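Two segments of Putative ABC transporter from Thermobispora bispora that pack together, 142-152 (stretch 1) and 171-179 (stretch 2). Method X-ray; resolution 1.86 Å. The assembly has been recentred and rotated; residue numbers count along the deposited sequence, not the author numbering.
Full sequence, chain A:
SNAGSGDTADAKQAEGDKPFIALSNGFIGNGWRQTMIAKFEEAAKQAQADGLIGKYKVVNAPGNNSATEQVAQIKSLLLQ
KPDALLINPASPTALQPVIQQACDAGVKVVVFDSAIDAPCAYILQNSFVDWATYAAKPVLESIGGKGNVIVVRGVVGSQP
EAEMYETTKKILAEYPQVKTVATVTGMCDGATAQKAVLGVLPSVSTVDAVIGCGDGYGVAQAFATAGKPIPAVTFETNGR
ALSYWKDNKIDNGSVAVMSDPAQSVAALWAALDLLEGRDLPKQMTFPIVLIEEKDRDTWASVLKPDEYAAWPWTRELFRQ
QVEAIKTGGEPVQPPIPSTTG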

# COMPACT_ATOMS: atom_id res chain seq x y z
N SER A 142 -14.93 16.55 -8.16
CA SER A 142 -14.88 16.54 -9.63
C SER A 142 -16.22 16.19 -10.28
O SER A 142 -16.42 16.47 -11.45
N ILE A 143 -17.15 15.59 -9.53
CA ILE A 143 -18.49 15.31 -10.08
C ILE A 143 -19.52 16.27 -9.48
O ILE A 143 -20.74 16.02 -9.49
N GLY A 144 -19.04 17.39 -8.96
CA GLY A 144 -19.92 18.42 -8.44
C GLY A 144 -20.70 18.04 -7.20
O GLY A 144 -21.71 18.66 -6.90
N GLY A 145 -20.22 17.04 -6.45
CA GLY A 145 -20.87 16.65 -5.21
C GLY A 145 -22.22 15.98 -5.39
O GLY A 145 -23.03 15.96 -4.48
N LYS A 146 -22.45 15.41 -6.57
CA LYS A 146 -23.69 14.72 -6.83
C LYS A 146 -23.47 13.66 -7.91
O LYS A 146 -22.52 13.74 -8.68
N GLY A 147 -24.36 12.68 -7.93
CA GLY A 147 -24.30 11.62 -8.91
C GLY A 147 -24.19 10.27 -8.25
O GLY A 147 -24.44 10.12 -7.04
N ASN A 148 -23.82 9.28 -9.06
CA ASN A 148 -23.76 7.91 -8.61
C ASN A 148 -22.31 7.43 -8.56
O ASN A 148 -21.52 7.69 -9.47
N VAL A 149 -21.96 6.75 -7.48
CA VAL A 149 -20.62 6.21 -7.33
C VAL A 149 -20.60 4.74 -6.95
O VAL A 149 -21.54 4.21 -6.31
N ILE A 150 -19.49 4.09 -7.33
CA ILE A 150 -19.21 2.74 -6.88
C ILE A 150 -18.01 2.81 -5.93
O ILE A 150 -17.03 3.49 -6.23
N VAL A 151 -18.10 2.13 -4.80
CA VAL A 151 -16.96 1.97 -3.90
C VAL A 151 -16.37 0.59 -4.13
O VAL A 151 -17.07 -0.42 -4.00
N VAL A 152 -15.07 0.55 -4.39
CA VAL A 152 -14.33 -0.68 -4.53
C VAL A 152 -13.35 -0.76 -3.39
O VAL A 152 -12.40 0.01 -3.31
N ILE A 171 -16.36 10.55 4.44
CA ILE A 171 -16.32 11.55 3.40
C ILE A 171 -17.61 11.51 2.57
O ILE A 171 -18.20 12.55 2.27
N LEU A 172 -18.07 10.32 2.21
CA LEU A 172 -19.31 10.20 1.45
C LEU A 172 -20.48 10.84 2.18
O LEU A 172 -21.33 11.46 1.56
N ALA A 173 -20.51 10.71 3.50
CA ALA A 173 -21.59 11.26 4.32
C ALA A 173 -21.67 12.79 4.24
O ALA A 173 -22.72 13.38 4.50
N GLU A 174 -20.55 13.43 3.89
CA GLU A 174 -20.51 14.88 3.70
C GLU A 174 -21.06 15.33 2.34
O GLU A 174 -21.20 16.52 2.11
N TYR A 175 -21.36 14.37 1.46
CA TYR A 175 -21.98 14.65 0.17
C TYR A 175 -23.33 13.89 0.04
O TYR A 175 -23.41 12.85 -0.61
N PRO A 176 -24.40 14.43 0.65
CA PRO A 176 -25.75 13.83 0.65
C PRO A 176 -26.32 13.55 -0.73
O PRO A 176 -27.10 12.63 -0.89
N GLN A 177 -25.95 14.34 -1.73
CA GLN A 177 -26.48 14.15 -3.08
C GLN A 177 -25.71 13.10 -3.87
O GLN A 177 -26.03 12.84 -5.02
N VAL A 178 -24.67 12.52 -3.28
CA VAL A 178 -23.99 11.39 -3.90
C VAL A 178 -24.60 10.09 -3.38
O VAL A 178 -24.80 9.95 -2.18
N LYS A 179 -24.89 9.17 -4.29
CA LYS A 179 -25.50 7.89 -3.98
C LYS A 179 -24.50 6.78 -4.33
O LYS A 179 -23.93 6.77 -5.44

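Packing of 142-152 against 171-179 in the putative ABC transporter from Thermobispora bispora, two stretches that bury 440 Å² between them. They meet as parallel strands, with Gly147 paired to Val178 and Asn148 to Lys179, and the backbone supplies every direct hydrogen bond across the contact. Lys179 satisfies both of its main-chain groups here: its N donates to Gly147 O at 2.9 Å, and its O accepts from Val149 N at 2.8 Å, both nearly straight. The bond from Gly147 N to Gln177 O is weak, at 3.4 Å. Gln177 O also receives a CA-H...O contact from Lys146 CA at 3.5 Å, and Gly147 O and Lys179 O each take one as well, from Val178 CA and Asn148 CA, both at 3.4 Å. Where the strands have not yet paired, one water fills in: it donates to Gly145 O at 2.8 Å and accepts from Gln177 N at 2.9 Å, satisfying two main-chain groups that do not bond each other directly. Val178 N is satisfied within its own turn by Tyr175 O at 3.0 Å.

The apolar packing centres on Val178 (chi1 t), on the same sheet face as Val149 (chi1 m). Val178 CG1 lies 3.7 Å from Val149 CG2, while Val178 CG2 reaches Gly145 C at 3.5 Å and, more loosely, Ile143 CD1 at 4.5 Å; the p,t rotamer of Ile143 brings that end nearer. Leu172 (m,t) points toward the strand and touches two valines, its CD2 4.2 Å from Val149 CG2 and its CD1 4.0 Å from Val151 CG2, with Val151 in the t rotamer. Tyr175 (chi1 m) also points toward stretch 1, setting its CD2 3.6 Å from Gly145 CA with the ring oblique to it. A CB on Gly145 would come to 3.3 Å from Tyr175 CD2, a tight fit, and the positive phi independently favours glycine. The hydroxyl Tyr175 OH is hydrogen-bonded just beyond the stretches.

Asn148 and Lys179 occupy the other face. Asn148 OD1 sits 3.7 Å from Lys179 CB, a van der Waals approach, and Asn148 ND2 finds its partner elsewhere in the structure. Lys179 (m,m,t,m) leads its end away from stretch 1, and Lys179 NZ makes a weak bond to Pro176 O at 3.3 Å. At the exposed margin, Lys146 CB and Gln177 CB meet at 3.8 Å before both side chains lead away; Lys146 is p,t,t,m, and Gln177 begins m,m.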

# COMPACT_ATOMS: atom_id res chain seq x y z
CB SER A 142 -13.80 15.59 -10.14
OG SER A 142 -14.30 14.25 -10.21
CB ILE A 143 -18.88 13.81 -9.90
CG1 ILE A 143 -18.99 13.42 -8.43
CG2 ILE A 143 -17.84 12.93 -10.58
CD1 ILE A 143 -19.62 12.06 -8.17
CB LYS A 146 -24.78 15.70 -7.29
CG LYS A 146 -24.53 16.30 -8.67
CD LYS A 146 -25.82 16.85 -9.28
CE LYS A 146 -25.55 17.53 -10.62
NZ LYS A 146 -24.86 18.85 -10.46
CB ASN A 148 -24.56 7.01 -9.56
CG ASN A 148 -26.04 7.33 -9.56
OD1 ASN A 148 -26.63 7.65 -8.51
ND2 ASN A 148 -26.67 7.21 -10.73
CB VAL A 149 -19.80 6.99 -6.29
CG1 VAL A 149 -19.65 8.43 -6.71
CG2 VAL A 149 -20.42 6.86 -4.91
CB ILE A 150 -18.91 1.80 -8.06
CG1 ILE A 150 -20.17 1.58 -8.89
CG2 ILE A 150 -18.33 0.47 -7.57
CD1 ILE A 150 -19.96 0.72 -10.11
CB VAL A 151 -17.38 2.11 -2.42
CG1 VAL A 151 -16.17 1.98 -1.48
CG2 VAL A 151 -18.08 3.44 -2.19
CB VAL A 152 -13.54 -0.74 -5.85
CG1 VAL A 152 -12.80 -2.06 -5.94
CG2 VAL A 152 -14.44 -0.52 -7.07
CB ILE A 171 -15.07 11.41 2.53
CG1 ILE A 171 -13.83 11.73 3.37
CG2 ILE A 171 -15.13 12.29 1.28
CD1 ILE A 171 -12.52 11.34 2.70
CB LEU A 172 -19.65 8.75 1.15
CG LEU A 172 -18.87 8.15 -0.02
CD1 LEU A 172 -19.03 6.64 0.01
CD2 LEU A 172 -19.36 8.73 -1.32
CB ALA A 173 -21.44 10.81 5.76
CB GLU A 174 -19.07 15.38 3.85
CG GLU A 174 -18.50 15.13 5.23
CD GLU A 174 -17.03 15.44 5.32
OE1 GLU A 174 -16.43 15.89 4.31
OE2 GLU A 174 -16.49 15.24 6.43
CB TYR A 175 -21.02 14.28 -0.98
CG TYR A 175 -19.73 15.08 -1.03
CD1 TYR A 175 -18.66 14.77 -0.18
CD2 TYR A 175 -19.57 16.14 -1.91
CE1 TYR A 175 -17.49 15.49 -0.22
CE2 TYR A 175 -18.39 16.86 -1.96
CZ TYR A 175 -17.35 16.54 -1.12
OH TYR A 175 -16.18 17.27 -1.16
CB PRO A 176 -26.61 14.91 1.33
CG PRO A 176 -25.67 15.70 2.15
CD PRO A 176 -24.38 15.70 1.40
CB GLN A 177 -26.49 15.48 -3.85
CG GLN A 177 -27.22 16.61 -3.14
CD GLN A 177 -28.62 16.22 -2.74
OE1 GLN A 177 -29.02 16.35 -1.58
NE2 GLN A 177 -29.39 15.72 -3.71
CB VAL A 178 -22.47 11.45 -3.66
CG1 VAL A 178 -21.78 10.18 -4.12
CG2 VAL A 178 -21.91 12.66 -4.39
CB LYS A 179 -26.77 7.67 -4.81
CG LYS A 179 -27.87 8.72 -4.62
CD LYS A 179 -28.34 8.75 -3.17
CE LYS A 179 -29.62 9.58 -2.98
NZ LYS A 179 -29.34 11.03 -2.77
O HOH W 1 -23.74 16.27 -1.84